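Local coordinates for protein putative methylase (Clostridium difficile, PDB 3LDU) that binds GTP in its Rossmann-like methyltransferase domain and probably transfers methyl groups to guanine bases of ribosomal RNA, at residues A67-K72 with V154-D159; K72-L77 with S106-T111; S99-I104 with P112-I117. All coordinates share one frame; numbering follows the deposited sequence.

Contact 1 (A67-K72 with V154-D159); sequences AEFEAK and VTISID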
# COMPACT_ATOMS: atom_id res chain seq x y z
N ALA A 67 -2.68 16.33 -16.09
CA ALA A 67 -2.85 16.30 -17.53
C ALA A 67 -2.52 14.94 -18.09
O ALA A 67 -1.73 14.19 -17.52
CB ALA A 67 -1.98 17.35 -18.19
N GLU A 68 -3.13 14.61 -19.23
CA GLU A 68 -2.75 13.43 -19.98
C GLU A 68 -2.80 13.77 -21.46
O GLU A 68 -3.76 14.39 -21.93
CB GLU A 68 -3.66 12.24 -19.65
CG GLU A 68 -3.42 11.01 -20.51
CD GLU A 68 -4.19 9.79 -20.02
OE1 GLU A 68 -3.84 8.67 -20.44
OE2 GLU A 68 -5.13 9.96 -19.22
N PHE A 69 -1.75 13.42 -22.19
CA PHE A 69 -1.67 13.72 -23.61
C PHE A 69 -0.65 12.80 -24.27
O PHE A 69 0.17 12.20 -23.59
CB PHE A 69 -1.27 15.18 -23.84
CG PHE A 69 -0.02 15.60 -23.08
CD1 PHE A 69 1.24 15.27 -23.56
CD2 PHE A 69 -0.12 16.32 -21.90
CE1 PHE A 69 2.39 15.65 -22.86
CE2 PHE A 69 1.02 16.71 -21.21
CZ PHE A 69 2.27 16.38 -21.68
N GLU A 70 -0.71 12.71 -25.59
CA GLU A 70 0.29 11.95 -26.32
C GLU A 70 1.53 12.81 -26.56
O GLU A 70 1.42 14.00 -26.82
CB GLU A 70 -0.30 11.49 -27.65
CG GLU A 70 0.64 10.64 -28.47
CD GLU A 70 -0.03 10.07 -29.68
OE1 GLU A 70 0.25 10.56 -30.80
OE2 GLU A 70 -0.85 9.15 -29.51
N ALA A 71 2.70 12.21 -26.46
CA ALA A 71 3.93 12.91 -26.79
C ALA A 71 4.92 11.92 -27.40
O ALA A 71 5.38 11.02 -26.72
CB ALA A 71 4.53 13.57 -25.56
N LYS A 72 5.24 12.09 -28.68
CA LYS A 72 6.16 11.18 -29.35
C LYS A 72 7.54 11.81 -29.58
O LYS A 72 8.46 11.15 -30.05
CB LYS A 72 5.56 10.72 -30.68
CG LYS A 72 4.35 9.80 -30.52
CD LYS A 72 3.79 9.38 -31.87
CE LYS A 72 2.53 8.53 -31.74
NZ LYS A 72 2.81 7.14 -31.27
N VAL A 154 1.38 10.39 -22.03
CA VAL A 154 2.04 11.01 -20.89
C VAL A 154 0.99 11.38 -19.86
O VAL A 154 -0.02 11.99 -20.19
CB VAL A 154 2.76 12.29 -21.32
CG1 VAL A 154 3.42 12.98 -20.12
CG2 VAL A 154 3.79 11.98 -22.42
N THR A 155 1.22 11.01 -18.61
CA THR A 155 0.38 11.49 -17.53
C THR A 155 1.26 12.30 -16.60
O THR A 155 2.30 11.82 -16.16
CB THR A 155 -0.27 10.34 -16.74
OG1 THR A 155 -1.19 9.64 -17.59
CG2 THR A 155 -1.03 10.90 -15.54
N ILE A 156 0.88 13.55 -16.35
CA ILE A 156 1.61 14.35 -15.38
C ILE A 156 0.74 14.53 -14.14
O ILE A 156 -0.45 14.82 -14.23
CB ILE A 156 2.01 15.75 -15.96
CG1 ILE A 156 2.89 15.59 -17.20
CG2 ILE A 156 2.81 16.54 -14.93
CD1 ILE A 156 3.26 16.90 -17.85
N SER A 157 1.35 14.34 -12.97
CA SER A 157 0.60 14.47 -11.74
C SER A 157 1.47 15.13 -10.69
O SER A 157 2.68 15.31 -10.89
CB SER A 157 0.17 13.08 -11.24
OG SER A 157 1.31 12.28 -10.97
N ILE A 158 0.85 15.50 -9.58
CA ILE A 158 1.59 16.00 -8.42
C ILE A 158 1.41 15.03 -7.27
O ILE A 158 0.29 14.62 -6.96
CB ILE A 158 1.11 17.41 -7.99
CG1 ILE A 158 1.00 18.34 -9.22
CG2 ILE A 158 2.04 17.99 -6.91
CD1 ILE A 158 0.67 19.78 -8.89
N ASP A 159 2.52 14.65 -6.64
CA ASP A 159 2.48 13.76 -5.48
C ASP A 159 1.87 14.49 -4.28
O ASP A 159 2.36 15.55 -3.90
CB ASP A 159 3.90 13.30 -5.16
CG ASP A 159 3.98 12.47 -3.90
OD1 ASP A 159 2.96 11.84 -3.55
OD2 ASP A 159 5.05 12.43 -3.27

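Contact 2 (K72-L77 with S106-T111); sequences KSFDEL and SKLYST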
# COMPACT_ATOMS: atom_id res chain seq x y z
N LYS A 72 5.24 12.09 -28.68
CA LYS A 72 6.16 11.18 -29.35
C LYS A 72 7.54 11.81 -29.58
O LYS A 72 8.46 11.15 -30.05
CB LYS A 72 5.56 10.72 -30.68
CG LYS A 72 4.35 9.80 -30.52
CD LYS A 72 3.79 9.38 -31.87
CE LYS A 72 2.53 8.53 -31.74
NZ LYS A 72 2.81 7.14 -31.27
N SER A 73 7.66 13.09 -29.25
CA SER A 73 8.95 13.77 -29.35
C SER A 73 9.13 14.70 -28.16
O SER A 73 8.16 15.07 -27.51
CB SER A 73 9.00 14.59 -30.64
OG SER A 73 8.10 15.68 -30.57
N PHE A 74 10.37 15.09 -27.89
CA PHE A 74 10.60 16.03 -26.81
C PHE A 74 9.97 17.40 -27.08
O PHE A 74 9.48 18.05 -26.17
CB PHE A 74 12.09 16.10 -26.45
CG PHE A 74 12.60 14.83 -25.79
CD1 PHE A 74 12.25 14.52 -24.49
CD2 PHE A 74 13.40 13.94 -26.49
CE1 PHE A 74 12.70 13.36 -23.89
CE2 PHE A 74 13.86 12.78 -25.90
CZ PHE A 74 13.51 12.49 -24.59
N ASP A 75 9.95 17.82 -28.35
CA ASP A 75 9.24 19.05 -28.70
C ASP A 75 7.75 18.96 -28.34
O ASP A 75 7.18 19.89 -27.77
CB ASP A 75 9.42 19.37 -30.19
CG ASP A 75 10.86 19.74 -30.54
OD1 ASP A 75 11.56 20.32 -29.68
OD2 ASP A 75 11.29 19.45 -31.68
N GLU A 76 7.13 17.83 -28.65
CA GLU A 76 5.72 17.64 -28.34
C GLU A 76 5.49 17.60 -26.82
O GLU A 76 4.53 18.18 -26.31
CB GLU A 76 5.17 16.38 -29.02
CG GLU A 76 3.66 16.26 -28.96
CD GLU A 76 3.12 15.08 -29.77
OE1 GLU A 76 1.89 15.06 -30.02
OE2 GLU A 76 3.91 14.17 -30.14
N LEU A 77 6.37 16.89 -26.10
CA LEU A 77 6.31 16.85 -24.63
C LEU A 77 6.41 18.28 -24.05
O LEU A 77 5.63 18.66 -23.18
CB LEU A 77 7.43 15.97 -24.08
CG LEU A 77 7.64 15.97 -22.55
CD1 LEU A 77 6.41 15.38 -21.87
CD2 LEU A 77 8.88 15.16 -22.15
N SER A 106 7.62 3.37 -24.87
CA SER A 106 7.41 4.71 -25.40
C SER A 106 8.67 5.23 -26.05
O SER A 106 9.79 4.93 -25.61
CB SER A 106 7.01 5.66 -24.26
OG SER A 106 5.82 5.22 -23.62
N LYS A 107 8.50 6.05 -27.09
CA LYS A 107 9.61 6.65 -27.80
C LYS A 107 10.48 7.53 -26.89
O LYS A 107 11.71 7.54 -27.03
CB LYS A 107 9.08 7.46 -28.99
CG LYS A 107 8.33 6.60 -30.02
CD LYS A 107 7.53 7.44 -31.01
CE LYS A 107 8.32 7.78 -32.28
NZ LYS A 107 9.43 8.74 -32.06
N LEU A 108 9.87 8.23 -25.95
CA LEU A 108 10.62 9.05 -24.99
C LEU A 108 11.07 8.20 -23.80
O LEU A 108 10.54 8.35 -22.69
CB LEU A 108 9.78 10.24 -24.53
CG LEU A 108 9.21 11.11 -25.65
CD1 LEU A 108 8.39 12.24 -25.05
CD2 LEU A 108 10.32 11.65 -26.55
N TYR A 109 12.04 7.32 -24.03
CA TYR A 109 12.45 6.35 -23.02
C TYR A 109 13.48 6.88 -22.05
O TYR A 109 13.69 6.31 -20.97
CB TYR A 109 12.99 5.09 -23.70
CG TYR A 109 14.16 5.36 -24.61
CD1 TYR A 109 15.45 5.48 -24.11
CD2 TYR A 109 13.98 5.51 -25.97
CE1 TYR A 109 16.52 5.72 -24.94
CE2 TYR A 109 15.05 5.76 -26.81
CZ TYR A 109 16.31 5.86 -26.29
OH TYR A 109 17.37 6.11 -27.13
N SER A 110 14.15 7.97 -22.40
CA SER A 110 15.17 8.52 -21.50
C SER A 110 14.54 9.38 -20.41
O SER A 110 14.28 10.57 -20.62
CB SER A 110 16.19 9.34 -22.28
OG SER A 110 17.18 9.80 -21.38
N THR A 111 14.31 8.78 -19.24
CA THR A 111 13.58 9.49 -18.19
C THR A 111 14.25 10.77 -17.67
O THR A 111 13.55 11.73 -17.35
CB THR A 111 13.17 8.56 -17.02
OG1 THR A 111 14.33 7.98 -16.41
CG2 THR A 111 12.26 7.43 -17.54

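Contact 3 (S99-I104 with P112-I117); sequences SKASSI and PDVQAI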
# COMPACT_ATOMS: atom_id res chain seq x y z
N SER A 99 10.22 14.93 -9.47
CA SER A 99 10.79 13.96 -8.55
C SER A 99 11.03 12.62 -9.21
O SER A 99 11.91 11.87 -8.78
CB SER A 99 9.88 13.81 -7.33
OG SER A 99 9.82 15.03 -6.61
N LYS A 100 10.28 12.33 -10.26
CA LYS A 100 10.33 10.99 -10.85
C LYS A 100 9.71 10.97 -12.24
O LYS A 100 8.70 11.64 -12.49
CB LYS A 100 9.57 10.02 -9.96
CG LYS A 100 9.51 8.60 -10.49
CD LYS A 100 8.66 7.73 -9.58
CE LYS A 100 8.76 6.26 -9.92
NZ LYS A 100 7.82 5.45 -9.09
N ALA A 101 10.33 10.21 -13.15
CA ALA A 101 9.70 9.94 -14.44
C ALA A 101 9.82 8.46 -14.75
O ALA A 101 10.87 7.85 -14.52
CB ALA A 101 10.34 10.76 -15.55
N SER A 102 8.73 7.88 -15.24
CA SER A 102 8.74 6.48 -15.65
C SER A 102 8.30 6.42 -17.10
O SER A 102 7.38 7.12 -17.49
CB SER A 102 7.78 5.66 -14.77
OG SER A 102 8.07 5.79 -13.40
N SER A 103 8.97 5.60 -17.90
CA SER A 103 8.61 5.49 -19.31
C SER A 103 8.63 4.03 -19.73
O SER A 103 9.64 3.36 -19.56
CB SER A 103 9.58 6.29 -20.18
OG SER A 103 9.23 6.16 -21.54
N ILE A 104 7.50 3.57 -20.27
CA ILE A 104 7.29 2.17 -20.63
C ILE A 104 6.76 2.06 -22.06
O ILE A 104 5.74 2.67 -22.41
CB ILE A 104 6.30 1.51 -19.65
CG1 ILE A 104 6.88 1.48 -18.23
CG2 ILE A 104 5.94 0.09 -20.11
CD1 ILE A 104 5.89 1.09 -17.16
N PRO A 112 15.59 10.79 -17.57
CA PRO A 112 16.15 12.06 -17.08
C PRO A 112 15.90 13.21 -18.05
O PRO A 112 15.75 14.35 -17.60
CB PRO A 112 17.65 11.76 -16.96
CG PRO A 112 17.71 10.24 -16.79
CD PRO A 112 16.60 9.72 -17.66
N ASP A 113 15.87 12.92 -19.35
CA ASP A 113 15.56 13.96 -20.34
C ASP A 113 14.10 14.38 -20.29
O ASP A 113 13.77 15.56 -20.48
CB ASP A 113 15.96 13.50 -21.74
CG ASP A 113 17.46 13.36 -21.88
OD1 ASP A 113 18.19 14.32 -21.52
OD2 ASP A 113 17.92 12.29 -22.33
N VAL A 114 13.23 13.41 -20.02
CA VAL A 114 11.81 13.70 -19.80
C VAL A 114 11.68 14.68 -18.63
O VAL A 114 10.94 15.67 -18.70
CB VAL A 114 11.00 12.42 -19.52
CG1 VAL A 114 9.63 12.73 -18.93
CG2 VAL A 114 10.87 11.57 -20.79
N GLN A 115 12.41 14.40 -17.56
CA GLN A 115 12.37 15.24 -16.36
C GLN A 115 12.83 16.66 -16.67
O GLN A 115 12.20 17.62 -16.24
CB GLN A 115 13.23 14.67 -15.24
CG GLN A 115 12.71 13.38 -14.61
CD GLN A 115 13.71 12.84 -13.60
OE1 GLN A 115 14.72 12.25 -13.97
NE2 GLN A 115 13.46 13.07 -12.31
N ALA A 116 13.94 16.79 -17.41
CA ALA A 116 14.49 18.10 -17.71
C ALA A 116 13.55 18.91 -18.59
O ALA A 116 13.37 20.09 -18.35
CB ALA A 116 15.85 17.98 -18.40
N ILE A 117 12.97 18.27 -19.60
CA ILE A 117 12.08 18.97 -20.52
C ILE A 117 10.80 19.43 -19.81
O ILE A 117 10.33 20.55 -20.03
CB ILE A 117 11.73 18.09 -21.76
CG1 ILE A 117 12.95 17.96 -22.68
CG2 ILE A 117 10.54 18.67 -22.52
CD1 ILE A 117 13.23 19.19 -23.54

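Contact 1 (A67-K72 with V154-D159)
Val154 gives up more surface here than any other residue, because it is gripped by its backbone and packed by its side chain at once. Its N donates to Phe69 O in the tightest bond of the contact, 2.7 Å and 165° at the hydrogen, with the donor nearly along the C=O axis. The return bond runs from Phe69 N to Val154 O at 3.0 Å, in the carbonyl plane. That same Val154 O also receives the CA-H of Glu68, CA to O 3.1 Å, so one N-H bond and a weaker CA-H contact meet at this oxygen. Two residues along, Ile156 N reaches Ala67 O at 2.9 Å, while Ala67 N meets Ile156 O more loosely, at 3.3 Å.

Phe69 takes the crowded first torsion, chi1 52°, with CG between the backbone N and the carbonyl carbon. This lays the ring alongside Val154, the two side chains pointing the same way. Val154 CB sits 4.2 Å from the ring centroid and 29° off its normal, an off-centre CH-pi contact. Farther out, Phe69 CZ meets the tip of Ile156, CD1, at 4.0 Å. Branch CG1 of Val154 lies by the CZ end of the ring, while branch CG2 turns to Ala71 and comes 3.6 Å from Ala71 CB, just where the chain leaves the strand.

Glu68 and Thr155 lie on the other face, crossing obliquely; the extended glutamate ends in a salt bridge with Lys65. Helix 74-82 covers the Phe69 and Ile156 side, through Asn80 and Thr81.

The hydrogen-bonded pairs Ala67-Ile156 and Phe69-Val154, with the non-hydrogen-bonded pair Glu68-Thr155 between them, are regular antiparallel sheet. They join strand 63-70 to strand 153-159 in the sheet that the THUMP region shares with the ferredoxin-like region before it.

Contact 2 (K72-L77 with S106-T111)
Leu108 is the centre of an inverse gamma turn, closed by a weak bond from Tyr109 N to Lys107 O, and the turn aims its CB at the start of helix 74-82. From CB the chain goes on to CG, which stands anti to the carbonyl carbon (chi1 -54°), and there it forks. Branch CD1 carries on fully extended from CA (chi2 179°) and comes to rest beside Leu77, 4.0 Å from its CB. CD1 of Leu108 also passes Ser73 O at 3.8 Å. Branch CD2 drops onto the ring of Phe74: the methyl stands 3.6 Å from the centroid and only 6° off the normal, a CH-pi contact centred on the face. The same methyl presses on the backbone where the helix begins, 3.6 Å from Ser73 C. At the ring's edge, near its plane, lies Ser110 O.

The backbone under this leucine is well fixed. Ser73 is the N-cap, its OG accepting from Glu76 N at 3.0 Å, and Glu76 OE2 in turn takes Lys72 N at 2.9 Å from above the carboxylate plane. Towards solvent, Lys107 bends at chi3 and chi4 so that its NZ returns to Lys72 O at 3.3 Å, while its CD crosses Lys72 CB at 3.8 Å. Lys72 sends its own ammonium to Asp152.

From the loop that joins strand 98-104 to helix 111-129, Leu108 thus reaches across to the N-terminal turn of helix 74-82, with Ala71 also against it, while Phe74 runs on to Val114 and Ile117 of helix 111-129.

Contact 3 (S99-I104 with P112-I117)
The carboxamide of Gln115 is the one flat side-chain group that takes part, and it meets the strand obliquely, with neither face stacked on anything in segment 99-104. The strand atoms lie off one side of its plane: Ala101 CB towards the CG end, and the backbone of Ser99 and Lys100 near the amide nitrogen, with NE2 3.9 Å from Lys100 N. That nitrogen is hydrogen-bonded one residue farther back, to Ile98 O.

Ala101 carries the middle. Its methyl points at the helix and touches Gln115 CG at 3.7 Å, a carbon placed there by a chi1 of -69° that sets it anti to the carbonyl carbon. Beside it, Val114 CG1, anti to its backbone N, closes on Ala101 CB at 4.0 Å. The helix axis passes 7.8 Å from the strand axis, a close approach consistent with the small alanine between them, and their directions are 126° apart. Val114 also reaches Val147 on the next strand.

Chemically this is a thin, apolar touch of methyl and methylene groups. The polar part is the bond of Gln115 NE2 to Ile98 O, which links the helix to the start of this edge strand.

In the fold
Contact 1 has the largest share of buried residues and the most backbone hydrogen bonds, joining two inner strands with an apolar layer on one face. Contacts 2 and 3 lie nearer the surface and depend on side chains: a leucine on an aromatic face in one, an alanine against a helix in the other. Contacts 1 and 3 reach the same sheet, the latter at its edge strand 98-104, without touching. Contact 2 bridges them. It shares Lys72 with 67-72/154-159, where Leu108 packs on Ala71, and meets 99-104/112-117 through a probable hydrogen bond from Ser103 OG to Leu108 O. All three lie far from the GTP pocket.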